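Long-range contact in flavodoxin-like domain (Synechococcus elongatus PCC 6301, PDB 3HLY), which probably binds a flavin mononucleotide and takes part in electron transfer: residues 2-11 with 51-61. Numbering follows the deposited sequence.
Sequences SVLIGYLSDY and SARGIVLGTPP
Val-56 packs its side chain against two residues of strand 3-7 at once, and its torsion accounts for one of these contacts. CG1 stands anti to the backbone N (chi1 173°), which turns CG2 back along the strand to within 3.8 Å of Val-3 CG1. The other follows from the pairing of Ile-5 with Val-56 across the strands: the two side chains run side by side and point the same way, Val-56 CB 3.8 Å from Ile-5 CG1, on the sheet face where helix 14-27 covers Val-3 and Ile-5. On the reverse face Leu-57 bends its end inward, so that CD1 rests 3.6 Å from Gly-6 O, beside a residue with no side chain. Strands 3-7 and 54-58 are parallel, their axes 14° apart, and alternating backbone bonds join them; the straightest, from Val-56 N to Leu-4 O, has an N-H...O angle of 172°. In the strand order 2-1-3-4-5 of this flavodoxin-like alpha/beta fold, 54-58 is the central strand of the five, and 3-7 lies between it and strand 32-36. Beyond the C-terminal ends of the strands, where flavodoxins hold their flavin, the two loops meet through Tyr-11, Leu-8 and the Pro-60/Pro-61 pair. Leu-8 splits its methyls between the prolines: CD1 crosses Pro-60, and CD2 meets Pro-61 CD tip to tip. The Tyr-11 ring slides past Pro-61 in the opposite direction, with CE1 3.3 Å from Pro-61 CD. Thr-59 O lies in the plane of this ring at its edge, 3.7 Å from CE1, and the phenol OH is hydrogen-bonded to Gly-93. Replacing Tyr-11 with an alanine would probably uncover the Pro-61 ring and leave Gly-93 N without this acceptor. Between the loops a water accepts from Leu-8 N at 3.3 Å and donates weakly to Thr-59 O, which also bonds Ser-90.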
loop_
_atom_site.group_PDB
_atom_site.type_symbol
_atom_site.label_atom_id
_atom_site.label_comp_id
_atom_site.label_asym_id
_atom_site.label_seq_id
_atom_site.Cartn_x
_atom_site.Cartn_y
_atom_site.Cartn_z
ATOM N N SER A 2 -2.809 11.812 -5.953
ATOM C CA SER A 2 -3.046 10.412 -6.396
ATOM C C SER A 2 -2.642 9.432 -5.301
ATOM O O SER A 2 -2.148 9.829 -4.241
ATOM C CB SER A 2 -2.239 10.109 -7.658
ATOM O OG SER A 2 -0.846 10.192 -7.394
ATOM N N VAL A 3 -2.860 8.148 -5.563
ATOM C CA VAL A 3 -2.500 7.129 -4.599
ATOM C C VAL A 3 -1.476 6.164 -5.201
ATOM O O VAL A 3 -1.627 5.701 -6.324
ATOM C CB VAL A 3 -3.751 6.365 -4.129
ATOM C CG1 VAL A 3 -3.362 5.273 -3.139
ATOM C CG2 VAL A 3 -4.724 7.337 -3.477
ATOM N N LEU A 4 -0.415 5.899 -4.459
ATOM C CA LEU A 4 0.614 4.988 -4.925
ATOM C C LEU A 4 0.395 3.646 -4.259
ATOM O O LEU A 4 0.343 3.565 -3.045
ATOM C CB LEU A 4 2.002 5.495 -4.542
ATOM C CG LEU A 4 3.160 4.488 -4.686
ATOM C CD1 LEU A 4 3.404 4.153 -6.166
ATOM C CD2 LEU A 4 4.416 5.070 -4.079
ATOM N N ILE A 5 0.274 2.595 -5.057
ATOM C CA ILE A 5 0.119 1.261 -4.498
ATOM C C ILE A 5 1.410 0.501 -4.777
ATOM O O ILE A 5 1.796 0.300 -5.934
ATOM C CB ILE A 5 -1.072 0.518 -5.119
ATOM C CG1 ILE A 5 -2.361 1.297 -4.823
ATOM C CG2 ILE A 5 -1.176 -0.887 -4.539
ATOM C CD1 ILE A 5 -3.625 0.615 -5.315
ATOM N N GLY A 6 2.099 0.120 -3.707
ATOM C CA GLY A 6 3.342 -0.615 -3.845
ATOM C C GLY A 6 3.214 -2.017 -3.281
ATOM O O GLY A 6 2.578 -2.223 -2.243
ATOM N N TYR A 7 3.803 -2.990 -3.968
ATOM C CA TYR A 7 3.753 -4.382 -3.521
ATOM C C TYR A 7 4.834 -5.188 -4.216
ATOM O O TYR A 7 5.582 -4.657 -5.029
ATOM C CB TYR A 7 2.390 -5.008 -3.837
ATOM C CG TYR A 7 2.013 -4.930 -5.296
ATOM C CD1 TYR A 7 1.620 -3.719 -5.867
ATOM C CD2 TYR A 7 2.087 -6.055 -6.122
ATOM C CE1 TYR A 7 1.316 -3.625 -7.217
ATOM C CE2 TYR A 7 1.783 -5.969 -7.487
ATOM C CZ TYR A 7 1.398 -4.747 -8.023
ATOM O OH TYR A 7 1.089 -4.634 -9.359
ATOM N N LEU A 8 4.916 -6.475 -3.892
ATOM C CA LEU A 8 5.900 -7.341 -4.528
ATOM C C LEU A 8 5.211 -8.236 -5.543
ATOM O O LEU A 8 4.226 -8.905 -5.233
ATOM C CB LEU A 8 6.627 -8.218 -3.500
ATOM C CG LEU A 8 7.728 -7.590 -2.647
ATOM C CD1 LEU A 8 7.109 -6.661 -1.621
ATOM C CD2 LEU A 8 8.512 -8.692 -1.942
ATOM N N SER A 9 5.733 -8.250 -6.759
ATOM C CA SER A 9 5.151 -9.089 -7.788
ATOM C C SER A 9 5.199 -10.541 -7.365
ATOM O O SER A 9 6.228 -11.034 -6.920
ATOM C CB SER A 9 5.908 -8.928 -9.105
ATOM O OG SER A 9 5.520 -7.735 -9.760
ATOM N N ASP A 10 4.068 -11.216 -7.496
ATOM C CA ASP A 10 3.964 -12.629 -7.185
ATOM C C ASP A 10 4.375 -13.077 -5.786
ATOM O O ASP A 10 4.888 -14.182 -5.617
ATOM C CB ASP A 10 4.736 -13.428 -8.242
ATOM C CG ASP A 10 4.317 -13.063 -9.657
ATOM O OD1 ASP A 10 3.132 -12.712 -9.839
ATOM O OD2 ASP A 10 5.154 -13.126 -10.589
ATOM N N TYR A 11 4.147 -12.226 -4.789
ATOM C CA TYR A 11 4.438 -12.570 -3.400
ATOM C C TYR A 11 3.090 -12.768 -2.720
ATOM O O TYR A 11 2.308 -11.828 -2.592
ATOM C CB TYR A 11 5.196 -11.446 -2.686
ATOM C CG TYR A 11 5.532 -11.788 -1.252
ATOM C CD1 TYR A 11 5.306 -10.875 -0.224
ATOM C CD2 TYR A 11 6.057 -13.041 -0.918
ATOM C CE1 TYR A 11 5.587 -11.200 1.102
ATOM C CE2 TYR A 11 6.344 -13.377 0.403
ATOM C CZ TYR A 11 6.102 -12.455 1.407
ATOM O OH TYR A 11 6.335 -12.795 2.718
ATOM N N SER A 51 4.536 13.067 -3.990
ATOM C CA SER A 51 3.354 13.711 -4.548
ATOM C C SER A 51 2.088 12.901 -4.297
ATOM O O SER A 51 0.995 13.370 -4.559
ATOM C CB SER A 51 3.531 13.923 -6.050
ATOM O OG SER A 51 3.686 12.679 -6.696
ATOM N N ALA A 52 2.244 11.683 -3.793
ATOM C CA ALA A 52 1.103 10.825 -3.517
ATOM C C ALA A 52 0.241 11.406 -2.410
ATOM O O ALA A 52 0.753 11.883 -1.410
ATOM C CB ALA A 52 1.584 9.435 -3.112
ATOM N N ARG A 53 -1.069 11.375 -2.581
ATOM C CA ARG A 53 -1.942 11.880 -1.543
ATOM C C ARG A 53 -2.095 10.715 -0.553
ATOM O O ARG A 53 -2.296 10.900 0.653
ATOM C CB ARG A 53 -3.283 12.297 -2.148
ATOM C CG ARG A 53 -4.118 13.161 -1.232
ATOM C CD ARG A 53 -5.071 14.086 -2.000
ATOM N NE ARG A 53 -6.111 14.617 -1.117
ATOM C CZ ARG A 53 -5.876 15.366 -0.043
ATOM N NH1 ARG A 53 -4.634 15.693 0.289
ATOM N NH2 ARG A 53 -6.885 15.762 0.720
ATOM N N GLY A 54 -1.952 9.507 -1.082
ATOM C CA GLY A 54 -2.073 8.328 -0.263
ATOM C C GLY A 54 -1.119 7.257 -0.726
ATOM O O GLY A 54 -0.732 7.194 -1.901
ATOM N N ILE A 55 -0.728 6.426 0.227
ATOM C CA ILE A 55 0.177 5.331 -0.021
ATOM C C ILE A 55 -0.470 4.019 0.455
ATOM O O ILE A 55 -0.956 3.936 1.575
ATOM C CB ILE A 55 1.484 5.528 0.751
ATOM C CG1 ILE A 55 2.141 6.858 0.348
ATOM C CG2 ILE A 55 2.408 4.365 0.499
ATOM C CD1 ILE A 55 3.306 7.225 1.221
ATOM N N VAL A 56 -0.488 3.018 -0.408
ATOM C CA VAL A 56 -1.025 1.708 -0.053
ATOM C C VAL A 56 0.143 0.749 -0.213
ATOM O O VAL A 56 0.784 0.714 -1.270
ATOM C CB VAL A 56 -2.149 1.284 -0.981
ATOM C CG1 VAL A 56 -2.566 -0.163 -0.677
ATOM C CG2 VAL A 56 -3.322 2.218 -0.801
ATOM N N LEU A 57 0.423 -0.004 0.841
ATOM C CA LEU A 57 1.522 -0.956 0.838
ATOM C C LEU A 57 1.110 -2.377 1.261
ATOM O O LEU A 57 0.361 -2.562 2.220
ATOM C CB LEU A 57 2.604 -0.439 1.787
ATOM C CG LEU A 57 3.984 -1.064 1.739
ATOM C CD1 LEU A 57 4.594 -0.766 0.381
ATOM C CD2 LEU A 57 4.848 -0.503 2.879
ATOM N N GLY A 58 1.583 -3.377 0.530
ATOM C CA GLY A 58 1.296 -4.751 0.906
ATOM C C GLY A 58 2.429 -5.107 1.855
ATOM O O GLY A 58 3.520 -4.559 1.715
ATOM N N THR A 59 2.195 -5.986 2.823
ATOM C CA THR A 59 3.265 -6.351 3.756
ATOM C C THR A 59 4.408 -7.075 3.067
ATOM O O THR A 59 4.199 -8.015 2.301
ATOM C CB THR A 59 2.777 -7.259 4.893
ATOM O OG1 THR A 59 2.069 -8.371 4.339
ATOM C CG2 THR A 59 1.873 -6.495 5.850
ATOM N N PRO A 60 5.635 -6.595 3.290
ATOM C CA PRO A 60 6.839 -7.187 2.709
ATOM C C PRO A 60 7.556 -8.092 3.692
ATOM O O PRO A 60 7.779 -7.736 4.847
ATOM C CB PRO A 60 7.678 -5.980 2.327
ATOM C CG PRO A 60 7.315 -4.982 3.386
ATOM C CD PRO A 60 5.846 -5.169 3.609
ATOM N N PRO A 61 7.970 -9.267 3.219
ATOM C CA PRO A 61 8.671 -10.243 4.052
ATOM C C PRO A 61 9.817 -9.706 4.856
ATOM O O PRO A 61 10.575 -8.850 4.406
ATOM C CB PRO A 61 9.203 -11.248 3.058
ATOM C CG PRO A 61 9.481 -10.394 1.856
ATOM C CD PRO A 61 8.283 -9.478 1.795
HETATM O O HOH W 1 3.863 -7.235 -0.898
#